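Local coordinates for envelopment polyprotein (Bovine Schmallenberg virus BH80/Germany/2011, PDB 7A56) that probably drives fusion of the viral envelope with a host membrane during entry, as the class II fusion glycoprotein Gc, here in its postfusion form, at residues R107-T121 and Y187-E201. Residues are numbered along the deposited sequence; the frame is centred on the assembly and turned at random.
Sequences RRVINKASYRFLYET and YKIYKKSSIEQKDVE. With PO4 (phosphate ion), chain J.
R108 reaches across the strand pair toward D199 and E201. R108 CB lies 4.2 Å from E201 CB, CG passes D199 O, CD comes near D199 OD2, and NE gives D199 OD1 a weak hydrogen bond. A bend at chi3 (70°) turns the guanidinium over the neighbouring strand, where R108 NH2 makes a salt-bridge hydrogen bond to D199 OD1 (3.0 Å), in its own plane but tilted from the carboxylate's. R108 NH1 sits 3.2 Å from E201 OE1, an attraction of charges alone, while E201 CB lies over one guanidinium face of R108, offset toward its rim. K112 NZ adds a long salt bridge to D199 OD2. In the largely beta-stranded body of this class II fusion protein, strand 107-121 pairs antiparallel with 197-201 and then 187-192. Between the two registers S114 N hydrogen-bonds to S194 OG (3.0 Å), and the second subunit covers this break, D394 taking S114 OG and E311 a salt bridge from R116. Farther on, a classic beta bulge sets L118 and Y119 opposite I189. I189 CB stands 3.8 Å from the Y119 ring centroid, and Y119 OH hydrogen-bonds to N255 O. On the other sheet face, F117 turns its ring edge to the face of Y190, planes at 77°.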
loop_
_atom_site.group_PDB
_atom_site.type_symbol
_atom_site.label_atom_id
_atom_site.label_comp_id
_atom_site.label_asym_id
_atom_site.label_seq_id
_atom_site.Cartn_x
_atom_site.Cartn_y
_atom_site.Cartn_z
ATOM N N ARG A 107 -7.181 -5.429 -24.085
ATOM C CA ARG A 107 -8.425 -6.157 -23.947
ATOM C C ARG A 107 -8.744 -6.476 -22.485
ATOM O O ARG A 107 -9.907 -6.485 -22.112
ATOM C CB ARG A 107 -8.390 -7.442 -24.758
ATOM C CG ARG A 107 -9.717 -8.231 -24.628
ATOM C CD ARG A 107 -9.941 -9.200 -25.733
ATOM N NE ARG A 107 -11.023 -10.111 -25.385
ATOM C CZ ARG A 107 -12.324 -9.883 -25.537
ATOM N NH1 ARG A 107 -12.781 -8.725 -26.058
ATOM N NH2 ARG A 107 -13.176 -10.851 -25.156
ATOM N N ARG A 108 -7.741 -6.730 -21.665
ATOM C CA ARG A 108 -8.048 -6.993 -20.249
ATOM C C ARG A 108 -6.939 -6.446 -19.372
ATOM O O ARG A 108 -5.750 -6.574 -19.686
ATOM C CB ARG A 108 -8.266 -8.491 -20.030
ATOM C CG ARG A 108 -8.494 -8.865 -18.522
ATOM C CD ARG A 108 -8.782 -10.396 -18.427
ATOM N NE ARG A 108 -7.561 -11.158 -18.720
ATOM C CZ ARG A 108 -7.380 -11.928 -19.793
ATOM N NH1 ARG A 108 -8.350 -12.070 -20.684
ATOM N NH2 ARG A 108 -6.221 -12.571 -19.954
ATOM N N VAL A 109 -7.329 -5.764 -18.291
ATOM C CA VAL A 109 -6.408 -5.417 -17.217
ATOM C C VAL A 109 -7.150 -5.705 -15.918
ATOM O O VAL A 109 -8.200 -5.100 -15.663
ATOM C CB VAL A 109 -5.983 -3.947 -17.208
ATOM C CG1 VAL A 109 -5.141 -3.718 -15.968
ATOM C CG2 VAL A 109 -5.161 -3.541 -18.504
ATOM N N ILE A 110 -6.611 -6.599 -15.103
ATOM C CA ILE A 110 -7.142 -6.782 -13.726
ATOM C C ILE A 110 -5.992 -7.155 -12.801
ATOM O O ILE A 110 -4.961 -7.669 -13.246
ATOM C CB ILE A 110 -8.198 -7.879 -13.611
ATOM C CG1 ILE A 110 -7.572 -9.185 -14.014
ATOM C CG2 ILE A 110 -9.426 -7.580 -14.445
ATOM C CD1 ILE A 110 -8.283 -10.326 -13.393
ATOM N N ASN A 111 -6.154 -6.879 -11.499
ATOM C CA ASN A 111 -5.207 -7.434 -10.547
ATOM C C ASN A 111 -5.911 -8.605 -9.841
ATOM O O ASN A 111 -7.142 -8.672 -9.784
ATOM C CB ASN A 111 -4.706 -6.375 -9.528
ATOM C CG ASN A 111 -3.571 -5.478 -10.079
ATOM O OD1 ASN A 111 -2.832 -5.878 -10.963
ATOM N ND2 ASN A 111 -3.413 -4.297 -9.503
ATOM N N LYS A 112 -5.141 -9.574 -9.377
ATOM C CA LYS A 112 -5.807 -10.710 -8.727
ATOM C C LYS A 112 -4.870 -11.321 -7.711
ATOM O O LYS A 112 -3.641 -11.217 -7.841
ATOM C CB LYS A 112 -6.235 -11.794 -9.734
ATOM C CG LYS A 112 -5.114 -12.449 -10.465
ATOM C CD LYS A 112 -5.657 -13.421 -11.558
ATOM C CE LYS A 112 -4.518 -13.995 -12.421
ATOM N NZ LYS A 112 -4.988 -14.812 -13.596
ATOM N N ALA A 113 -5.457 -11.958 -6.687
ATOM C CA ALA A 113 -4.665 -12.782 -5.777
ATOM C C ALA A 113 -5.566 -13.893 -5.207
ATOM O O ALA A 113 -6.808 -13.832 -5.278
ATOM C CB ALA A 113 -4.038 -11.935 -4.650
ATOM N N SER A 114 -4.912 -14.953 -4.730
ATOM C CA SER A 114 -5.593 -16.036 -4.052
ATOM C C SER A 114 -5.834 -15.644 -2.596
ATOM O O SER A 114 -5.079 -14.868 -1.997
ATOM C CB SER A 114 -4.769 -17.336 -4.092
ATOM O OG SER A 114 -4.305 -17.567 -5.439
ATOM N N TYR A 115 -6.897 -16.201 -2.027
ATOM C CA TYR A 115 -7.229 -16.010 -0.614
ATOM C C TYR A 115 -7.586 -17.352 -0.007
ATOM O O TYR A 115 -8.050 -18.272 -0.702
ATOM C CB TYR A 115 -8.407 -15.021 -0.433
ATOM C CG TYR A 115 -8.025 -13.570 -0.712
ATOM C CD1 TYR A 115 -7.687 -13.133 -2.030
ATOM C CD2 TYR A 115 -7.987 -12.631 0.321
ATOM C CE1 TYR A 115 -7.318 -11.806 -2.250
ATOM C CE2 TYR A 115 -7.649 -11.324 0.119
ATOM C CZ TYR A 115 -7.304 -10.905 -1.207
ATOM O OH TYR A 115 -6.918 -9.603 -1.432
ATOM N N ARG A 116 -7.415 -17.435 1.323
ATOM C CA ARG A 116 -7.755 -18.658 2.037
ATOM C C ARG A 116 -8.660 -18.382 3.237
ATOM O O ARG A 116 -8.574 -17.358 3.934
ATOM C CB ARG A 116 -6.528 -19.443 2.516
ATOM C CG ARG A 116 -5.663 -18.715 3.453
ATOM C CD ARG A 116 -4.598 -19.657 4.026
ATOM N NE ARG A 116 -3.640 -18.902 4.833
ATOM C CZ ARG A 116 -3.659 -18.841 6.160
ATOM N NH1 ARG A 116 -2.748 -18.118 6.811
ATOM N NH2 ARG A 116 -4.572 -19.524 6.845
ATOM N N PHE A 117 -9.534 -19.348 3.462
ATOM C CA PHE A 117 -10.580 -19.160 4.441
ATOM C C PHE A 117 -9.978 -19.179 5.840
ATOM O O PHE A 117 -9.190 -20.082 6.172
ATOM C CB PHE A 117 -11.637 -20.239 4.291
ATOM C CG PHE A 117 -12.609 -20.256 5.441
ATOM C CD1 PHE A 117 -13.683 -19.380 5.477
ATOM C CD2 PHE A 117 -12.433 -21.151 6.491
ATOM C CE1 PHE A 117 -14.576 -19.424 6.569
ATOM C CE2 PHE A 117 -13.302 -21.162 7.538
ATOM C CZ PHE A 117 -14.377 -20.316 7.550
ATOM N N LEU A 118 -10.348 -18.178 6.655
ATOM C CA LEU A 118 -9.947 -18.122 8.066
ATOM C C LEU A 118 -11.050 -18.542 9.039
ATOM O O LEU A 118 -10.815 -19.440 9.844
ATOM C CB LEU A 118 -9.471 -16.712 8.453
ATOM C CG LEU A 118 -8.272 -16.177 7.674
ATOM C CD1 LEU A 118 -7.937 -14.819 8.314
ATOM C CD2 LEU A 118 -7.109 -17.147 7.694
ATOM N N TYR A 119 -12.233 -17.916 8.986
ATOM C CA TYR A 119 -13.243 -18.246 9.995
ATOM C C TYR A 119 -14.555 -17.578 9.599
ATOM O O TYR A 119 -14.582 -16.676 8.761
ATOM C CB TYR A 119 -12.796 -17.777 11.394
ATOM C CG TYR A 119 -12.527 -16.268 11.460
ATOM C CD1 TYR A 119 -13.600 -15.364 11.552
ATOM C CD2 TYR A 119 -11.209 -15.766 11.491
ATOM C CE1 TYR A 119 -13.392 -14.030 11.664
ATOM C CE2 TYR A 119 -10.971 -14.411 11.560
ATOM C CZ TYR A 119 -12.065 -13.548 11.642
ATOM O OH TYR A 119 -11.873 -12.187 11.689
ATOM N N GLU A 120 -15.634 -17.985 10.256
ATOM C CA GLU A 120 -16.910 -17.287 10.208
ATOM C C GLU A 120 -17.094 -16.515 11.504
ATOM O O GLU A 120 -16.593 -16.929 12.553
ATOM C CB GLU A 120 -18.086 -18.259 10.065
ATOM C CG GLU A 120 -18.320 -18.811 8.732
ATOM C CD GLU A 120 -19.465 -19.817 8.734
ATOM O OE1 GLU A 120 -19.393 -20.821 9.497
ATOM O OE2 GLU A 120 -20.444 -19.594 7.981
ATOM N N THR A 121 -17.844 -15.404 11.433
ATOM C CA THR A 121 -18.229 -14.663 12.633
ATOM C C THR A 121 -19.656 -14.155 12.430
ATOM O O THR A 121 -20.225 -14.229 11.330
ATOM C CB THR A 121 -17.221 -13.509 12.990
ATOM O OG1 THR A 121 -17.451 -13.042 14.334
ATOM C CG2 THR A 121 -17.308 -12.263 12.011
ATOM N N TYR A 187 -20.617 -13.517 8.405
ATOM C CA TYR A 187 -19.539 -13.159 7.473
ATOM C C TYR A 187 -18.474 -14.252 7.497
ATOM O O TYR A 187 -18.225 -14.863 8.548
ATOM C CB TYR A 187 -18.859 -11.818 7.840
ATOM C CG TYR A 187 -19.716 -10.565 7.799
ATOM C CD1 TYR A 187 -20.626 -10.275 8.829
ATOM C CD2 TYR A 187 -19.572 -9.631 6.744
ATOM C CE1 TYR A 187 -21.377 -9.109 8.806
ATOM C CE2 TYR A 187 -20.328 -8.463 6.714
ATOM C CZ TYR A 187 -21.227 -8.201 7.752
ATOM O OH TYR A 187 -21.972 -7.036 7.746
ATOM N N LYS A 188 -17.847 -14.493 6.328
ATOM C CA LYS A 188 -16.697 -15.391 6.190
ATOM C C LYS A 188 -15.464 -14.547 5.932
ATOM O O LYS A 188 -15.476 -13.696 5.051
ATOM C CB LYS A 188 -16.860 -16.396 5.046
ATOM C CG LYS A 188 -18.199 -17.146 5.071
ATOM C CD LYS A 188 -18.195 -18.327 4.079
ATOM C CE LYS A 188 -19.229 -19.403 4.478
ATOM N NZ LYS A 188 -20.600 -18.845 4.608
ATOM N N ILE A 189 -14.404 -14.812 6.671
ATOM C CA ILE A 189 -13.199 -14.008 6.657
ATOM C C ILE A 189 -12.101 -14.846 6.017
ATOM O O ILE A 189 -11.953 -16.056 6.331
ATOM C CB ILE A 189 -12.815 -13.504 8.067
ATOM C CG1 ILE A 189 -13.689 -12.299 8.506
ATOM C CG2 ILE A 189 -11.338 -13.041 8.063
ATOM C CD1 ILE A 189 -15.203 -12.487 8.593
ATOM N N TYR A 190 -11.381 -14.192 5.045
ATOM C CA TYR A 190 -10.286 -14.751 4.256
ATOM C C TYR A 190 -9.034 -13.887 4.350
ATOM O O TYR A 190 -9.101 -12.672 4.534
ATOM C CB TYR A 190 -10.645 -14.826 2.782
ATOM C CG TYR A 190 -11.859 -15.691 2.512
ATOM C CD1 TYR A 190 -13.136 -15.171 2.623
ATOM C CD2 TYR A 190 -11.707 -16.992 2.065
ATOM C CE1 TYR A 190 -14.260 -15.966 2.362
ATOM C CE2 TYR A 190 -12.801 -17.781 1.775
ATOM C CZ TYR A 190 -14.071 -17.252 1.918
ATOM O OH TYR A 190 -15.165 -18.022 1.592
ATOM N N LYS A 191 -7.884 -14.538 4.207
ATOM C CA LYS A 191 -6.590 -13.870 4.184
ATOM C C LYS A 191 -5.932 -14.073 2.808
ATOM O O LYS A 191 -5.980 -15.181 2.252
ATOM C CB LYS A 191 -5.689 -14.438 5.265
ATOM C CG LYS A 191 -4.430 -13.625 5.492
ATOM C CD LYS A 191 -3.605 -14.308 6.590
ATOM C CE LYS A 191 -2.460 -13.420 7.029
ATOM N NZ LYS A 191 -1.715 -13.956 8.239
ATOM N N LYS A 192 -5.223 -13.048 2.338
ATOM C CA LYS A 192 -4.465 -13.162 1.056
ATOM C C LYS A 192 -3.387 -14.241 1.195
ATOM O O LYS A 192 -2.671 -14.285 2.206
ATOM C CB LYS A 192 -3.848 -11.802 0.735
ATOM C CG LYS A 192 -3.078 -11.728 -0.638
ATOM C CD LYS A 192 -2.952 -10.264 -1.115
ATOM C CE LYS A 192 -2.069 -9.480 -0.192
ATOM N NZ LYS A 192 -2.245 -7.998 -0.370
ATOM N N SER A 193 -3.326 -15.171 0.216
ATOM C CA SER A 193 -2.472 -16.354 0.293
ATOM C C SER A 193 -1.609 -16.522 -0.960
ATOM O O SER A 193 -1.234 -17.651 -1.306
ATOM C CB SER A 193 -3.317 -17.613 0.548
ATOM O OG SER A 193 -4.271 -17.840 -0.502
ATOM N N SER A 194 -1.297 -15.415 -1.644
ATOM C CA SER A 194 -0.370 -15.382 -2.779
ATOM C C SER A 194 0.126 -13.946 -2.911
ATOM O O SER A 194 -0.409 -13.019 -2.287
ATOM C CB SER A 194 -1.031 -15.829 -4.088
ATOM O OG SER A 194 -1.944 -14.837 -4.531
ATOM N N ILE A 195 1.168 -13.759 -3.711
ATOM C CA ILE A 195 1.426 -12.404 -4.183
ATOM C C ILE A 195 0.274 -11.984 -5.100
ATOM O O ILE A 195 -0.441 -12.822 -5.689
ATOM C CB ILE A 195 2.789 -12.354 -4.905
ATOM C CG1 ILE A 195 3.235 -10.903 -5.172
ATOM C CG2 ILE A 195 2.734 -13.238 -6.150
ATOM C CD1 ILE A 195 4.750 -10.742 -5.564
ATOM N N GLU A 196 0.035 -10.687 -5.195
ATOM C CA GLU A 196 -0.931 -10.322 -6.210
ATOM C C GLU A 196 -0.202 -10.239 -7.543
ATOM O O GLU A 196 1.020 -10.125 -7.579
ATOM C CB GLU A 196 -1.615 -8.985 -5.890
ATOM C CG GLU A 196 -0.704 -7.723 -5.950
ATOM C CD GLU A 196 -1.527 -6.433 -5.754
ATOM O OE1 GLU A 196 -1.966 -6.182 -4.621
ATOM O OE2 GLU A 196 -1.764 -5.666 -6.717
ATOM N N GLN A 197 -0.947 -10.376 -8.626
ATOM C CA GLN A 197 -0.328 -10.293 -9.956
ATOM C C GLN A 197 -1.253 -9.541 -10.894
ATOM O O GLN A 197 -2.471 -9.512 -10.705
ATOM C CB GLN A 197 0.005 -11.703 -10.495
ATOM C CG GLN A 197 -1.202 -12.598 -10.699
ATOM C CD GLN A 197 -0.756 -13.999 -11.016
ATOM O OE1 GLN A 197 -0.222 -14.690 -10.141
ATOM N NE2 GLN A 197 -0.917 -14.420 -12.277
ATOM N N LYS A 198 -0.652 -8.898 -11.901
ATOM C CA LYS A 198 -1.410 -8.310 -12.985
ATOM C C LYS A 198 -1.762 -9.368 -14.008
ATOM O O LYS A 198 -1.002 -10.311 -14.249
ATOM C CB LYS A 198 -0.575 -7.227 -13.692
ATOM C CG LYS A 198 -0.042 -6.218 -12.725
ATOM C CD LYS A 198 0.759 -5.200 -13.460
ATOM C CE LYS A 198 1.349 -4.287 -12.428
ATOM N NZ LYS A 198 2.704 -4.827 -11.874
ATOM N N ASP A 199 -2.938 -9.213 -14.610
ATOM C CA ASP A 199 -3.365 -10.052 -15.717
ATOM C C ASP A 199 -3.735 -9.103 -16.866
ATOM O O ASP A 199 -4.777 -8.433 -16.799
ATOM C CB ASP A 199 -4.541 -10.921 -15.253
ATOM C CG ASP A 199 -5.123 -11.804 -16.366
ATOM O OD1 ASP A 199 -4.588 -11.838 -17.493
ATOM O OD2 ASP A 199 -6.138 -12.485 -16.104
ATOM N N VAL A 200 -2.868 -9.020 -17.891
ATOM C CA VAL A 200 -3.008 -8.026 -18.965
ATOM C C VAL A 200 -3.012 -8.764 -20.290
ATOM O O VAL A 200 -2.118 -9.585 -20.568
ATOM C CB VAL A 200 -1.890 -6.954 -18.940
ATOM C CG1 VAL A 200 -2.009 -5.964 -20.135
ATOM C CG2 VAL A 200 -1.932 -6.193 -17.633
ATOM N N GLU A 201 -4.023 -8.480 -21.103
ATOM C CA GLU A 201 -4.084 -9.020 -22.441
ATOM C C GLU A 201 -4.194 -7.869 -23.416
ATOM O O GLU A 201 -5.014 -6.956 -23.234
ATOM C CB GLU A 201 -5.270 -9.971 -22.565
ATOM C CG GLU A 201 -5.439 -10.583 -23.999
ATOM C CD GLU A 201 -6.768 -11.329 -24.110
ATOM O OE1 GLU A 201 -7.774 -10.837 -23.548
ATOM O OE2 GLU A 201 -6.800 -12.405 -24.715
HETATM P P PO4 J . 0.539 -17.684 -13.951
HETATM O O1 PO4 J . -0.889 -17.391 -13.579
HETATM O O2 PO4 J . 0.972 -18.981 -13.280
HETATM O O3 PO4 J . 1.475 -16.572 -13.538
HETATM O O4 PO4 J . 0.643 -17.807 -15.452
HETATM O O HOH W 1 -6.657 -14.832 -22.303
HETATM O O HOH W 2 -0.531 -6.482 -9.145
HETATM O O HOH W 3 -5.854 -20.484 -1.183
HETATM O O HOH W 4 -21.268 -17.293 6.686
#